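Local coordinates for protein putative mandelate racemase (Zymomonas mobilis, PDB 2OX4) that binds magnesium and is probably a lyase, perhaps a dehydratase, of the mandelate racemase group of the enolase superfamily, at residues Val214-His219 against Glu241-Pro246. Numbering follows the deposited sequence.
Sequences VENHGH and EEINTP. With MG (magnesium ion), chain O.
Glu215 OE2 is gripped twice: by the backbone N of His217, 2.9 Å away and above the carboxylate plane, and by a donated bond from water 1. That water is also a magnesium ligand and gives its other proton to Glu242 OE1, which Arg268 holds in a salt bridge. The remaining oxygen, Glu215 OE1, binds the metal at 2.2 Å. Glu241 OE2 binds it at 2.1 Å, and the ion draws these two like-charged oxygens, Glu215 OE1 and Glu241 OE2, to 3.0 Å. Their carboxylate planes stand 58° apart; the Glu215 chain bends at chi2 (81°), whereas that of Glu241 runs out extended. Both residues end neighbouring parallel strands of the enolase-superfamily barrel, whose metal site Glu267 completes from just beyond the end of the next strand, 263-265. Backbone bonds Glu241 N to Val214 O and Asn216 N to Glu241 O, each 2.9 Å, fix the register. Past the strands, Asn216-His219 forms a type I' turn, from which Gly218 N reaches a lone pair of Glu242 O at 2.8 Å. Glu215 CD sits over the centre of one face of the His217 ring, 3.7 Å above its plane, the ring's ND1 hydrogen-bonded to Asp168; Lys166 pairs with Glu241 OE1 and probably offsets some of the crowded negative charge.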
ATOM      1  N   VAL C 214      -8.251  31.965   1.479  1.00 10.64           N
ATOM      2  CA  VAL C 214      -7.245  32.333   0.493  1.00 10.91           C
ATOM      3  C   VAL C 214      -7.385  31.491  -0.781  1.00 13.45           C
ATOM      4  O   VAL C 214      -7.371  30.260  -0.724  1.00 12.25           O
ATOM      5  CB  VAL C 214      -5.817  32.254   1.101  1.00 11.99           C
ATOM      6  CG1 VAL C 214      -4.749  32.429   0.008  1.00  8.60           C
ATOM      7  CG2 VAL C 214      -5.650  33.340   2.207  1.00 13.06           C
ATOM      8  N   GLU C 215      -7.522  32.172  -1.916  1.00 11.37           N
ATOM      9  CA  GLU C 215      -7.794  31.571  -3.222  1.00 12.74           C
ATOM     10  C   GLU C 215      -6.536  31.662  -4.094  1.00 15.11           C
ATOM     11  O   GLU C 215      -6.073  32.766  -4.395  1.00 10.34           O
ATOM     12  CB  GLU C 215      -8.969  32.344  -3.852  1.00 15.44           C
ATOM     13  CG  GLU C 215      -9.085  32.364  -5.370  1.00 13.60           C
ATOM     14  CD  GLU C 215      -9.733  31.115  -5.924  1.00 25.80           C
ATOM     15  OE1 GLU C 215     -10.939  31.151  -6.260  1.00 20.52           O
ATOM     16  OE2 GLU C 215      -9.036  30.086  -6.047  1.00 16.46           O
ATOM     17  N   ASN C 216      -5.963  30.520  -4.491  1.00  8.85           N
ATOM     18  CA  ASN C 216      -4.802  30.530  -5.402  1.00 11.45           C
ATOM     19  C   ASN C 216      -5.114  30.429  -6.906  1.00  7.80           C
ATOM     20  O   ASN C 216      -4.216  30.617  -7.748  1.00 11.50           O
ATOM     21  CB  ASN C 216      -3.762  29.459  -5.002  1.00 13.90           C
ATOM     22  CG  ASN C 216      -2.920  29.856  -3.781  1.00 15.22           C
ATOM     23  OD1 ASN C 216      -1.924  29.194  -3.459  1.00 14.14           O
ATOM     24  ND2 ASN C 216      -3.322  30.909  -3.091  1.00  8.23           N
ATOM     25  N   HIS C 217      -6.371  30.115  -7.246  1.00 11.49           N
ATOM     26  CA  HIS C 217      -6.824  30.036  -8.647  1.00 12.41           C
ATOM     27  C   HIS C 217      -6.063  29.027  -9.513  1.00 10.45           C
ATOM     28  O   HIS C 217      -6.008  29.173 -10.735  1.00 11.00           O
ATOM     29  CB  HIS C 217      -6.793  31.420  -9.329  1.00 13.75           C
ATOM     30  CG  HIS C 217      -8.068  32.198  -9.198  1.00 18.14           C
ATOM     31  ND1 HIS C 217      -8.126  33.437  -8.589  1.00 18.48           N
ATOM     32  CD2 HIS C 217      -9.329  31.915  -9.598  1.00 23.83           C
ATOM     33  CE1 HIS C 217      -9.373  33.880  -8.616  1.00 21.84           C
ATOM     34  NE2 HIS C 217     -10.121  32.976  -9.226  1.00 24.61           N
ATOM     35  N   GLY C 218      -5.465  28.015  -8.893  1.00 11.04           N
ATOM     36  CA  GLY C 218      -4.633  27.058  -9.637  1.00 11.08           C
ATOM     37  C   GLY C 218      -3.391  27.655 -10.294  1.00 15.55           C
ATOM     38  O   GLY C 218      -2.810  27.039 -11.188  1.00 13.80           O
ATOM     39  N   HIS C 219      -2.985  28.851  -9.861  1.00 11.36           N
ATOM     40  CA  HIS C 219      -1.793  29.524 -10.400  1.00 13.82           C
ATOM     41  C   HIS C 219      -0.502  28.970  -9.806  1.00 14.26           C
ATOM     42  O   HIS C 219       0.560  29.002 -10.439  1.00 12.77           O
ATOM     43  CB  HIS C 219      -1.856  31.025 -10.092  1.00 11.93           C
ATOM     44  CG  HIS C 219      -2.957  31.743 -10.804  1.00 14.25           C
ATOM     45  ND1 HIS C 219      -3.590  32.844 -10.268  1.00 21.39           N
ATOM     46  CD2 HIS C 219      -3.525  31.527 -12.014  1.00 14.44           C
ATOM     47  CE1 HIS C 219      -4.506  33.276 -11.117  1.00 18.78           C
ATOM     48  NE2 HIS C 219      -4.493  32.490 -12.181  1.00 17.19           N
ATOM     49  N   GLU C 241      -7.792  27.471  -1.200  1.00 11.83           N
ATOM     50  CA  GLU C 241      -8.560  26.975  -2.355  1.00 10.99           C
ATOM     51  C   GLU C 241      -7.717  26.889  -3.635  1.00 11.24           C
ATOM     52  O   GLU C 241      -6.966  27.824  -3.962  1.00  8.98           O
ATOM     53  CB  GLU C 241      -9.802  27.857  -2.603  1.00  9.09           C
ATOM     54  CG  GLU C 241     -10.438  27.639  -3.977  1.00 12.77           C
ATOM     55  CD  GLU C 241     -11.694  28.464  -4.225  1.00 17.36           C
ATOM     56  OE1 GLU C 241     -12.241  29.031  -3.258  1.00 14.49           O
ATOM     57  OE2 GLU C 241     -12.144  28.525  -5.399  1.00 18.94           O
ATOM     58  N   GLU C 242      -7.873  25.773  -4.359  1.00  7.21           N
ATOM     59  CA  GLU C 242      -7.256  25.553  -5.672  1.00  8.17           C
ATOM     60  C   GLU C 242      -5.760  25.861  -5.695  1.00 10.96           C
ATOM     61  O   GLU C 242      -5.300  26.768  -6.391  1.00 11.78           O
ATOM     62  CB  GLU C 242      -8.001  26.304  -6.775  1.00 11.39           C
ATOM     63  CG  GLU C 242      -9.305  25.625  -7.226  1.00 14.88           C
ATOM     64  CD  GLU C 242      -9.477  25.685  -8.740  1.00 17.00           C
ATOM     65  OE1 GLU C 242      -9.657  26.803  -9.263  1.00 20.21           O
ATOM     66  OE2 GLU C 242      -9.432  24.622  -9.404  1.00 16.58           O
ATOM     67  N   ILE C 243      -5.001  25.089  -4.927  1.00  9.70           N
ATOM     68  CA  ILE C 243      -3.600  25.419  -4.702  1.00  7.82           C
ATOM     69  C   ILE C 243      -2.669  24.852  -5.785  1.00  8.03           C
ATOM     70  O   ILE C 243      -1.477  25.157  -5.812  1.00 12.30           O
ATOM     71  CB  ILE C 243      -3.156  24.972  -3.316  1.00 10.84           C
ATOM     72  CG1 ILE C 243      -3.135  23.435  -3.224  1.00 14.39           C
ATOM     73  CG2 ILE C 243      -4.098  25.566  -2.247  1.00 12.27           C
ATOM     74  CD1 ILE C 243      -2.474  22.911  -1.953  1.00 16.25           C
ATOM     75  N   ASN C 244      -3.216  24.024  -6.671  1.00 11.29           N
ATOM     76  CA  ASN C 244      -2.435  23.481  -7.784  1.00 10.12           C
ATOM     77  C   ASN C 244      -3.323  23.036  -8.955  1.00 11.91           C
ATOM     78  O   ASN C 244      -4.494  23.421  -9.042  1.00 15.62           O
ATOM     79  CB  ASN C 244      -1.522  22.345  -7.293  1.00 10.01           C
ATOM     80  CG  ASN C 244      -2.292  21.076  -6.957  1.00 13.30           C
ATOM     81  OD1 ASN C 244      -3.497  21.113  -6.709  1.00 13.77           O
ATOM     82  ND2 ASN C 244      -1.597  19.944  -6.972  1.00 15.22           N
ATOM     83  N   THR C 245      -2.762  22.251  -9.865  1.00 11.78           N
ATOM     84  CA  THR C 245      -3.543  21.698 -10.970  1.00 11.66           C
ATOM     85  C   THR C 245      -4.238  20.408 -10.490  1.00 12.59           C
ATOM     86  O   THR C 245      -3.584  19.537  -9.908  1.00 12.37           O
ATOM     87  CB  THR C 245      -2.628  21.449 -12.186  1.00 11.43           C
ATOM     88  OG1 THR C 245      -2.126  22.710 -12.658  1.00 11.35           O
ATOM     89  CG2 THR C 245      -3.377  20.742 -13.317  1.00 12.26           C
ATOM     90  N   PRO C 246      -5.569  20.307 -10.676  1.00 11.38           N
ATOM     91  CA  PRO C 246      -6.303  19.124 -10.191  1.00 10.76           C
ATOM     92  C   PRO C 246      -6.199  17.832 -11.028  1.00 13.64           C
ATOM     93  O   PRO C 246      -6.758  16.814 -10.633  1.00 15.46           O
ATOM     94  CB  PRO C 246      -7.760  19.615 -10.120  1.00 16.46           C
ATOM     95  CG  PRO C 246      -7.849  20.690 -11.158  1.00 18.86           C
ATOM     96  CD  PRO C 246      -6.471  21.322 -11.262  1.00  9.46           C
TER
HETATM   97 MG    MG O 402     -12.119  29.520  -7.235  1.00  8.25          MG
HETATM   98  O   HOH W   1     -10.132  28.880  -7.972  1.00 20.96           O
HETATM   99  O   HOH W   2     -12.262  30.734  -9.258  1.00 27.07           O
HETATM  100  O   HOH W   3     -13.944  30.502  -6.928  1.00 25.01           O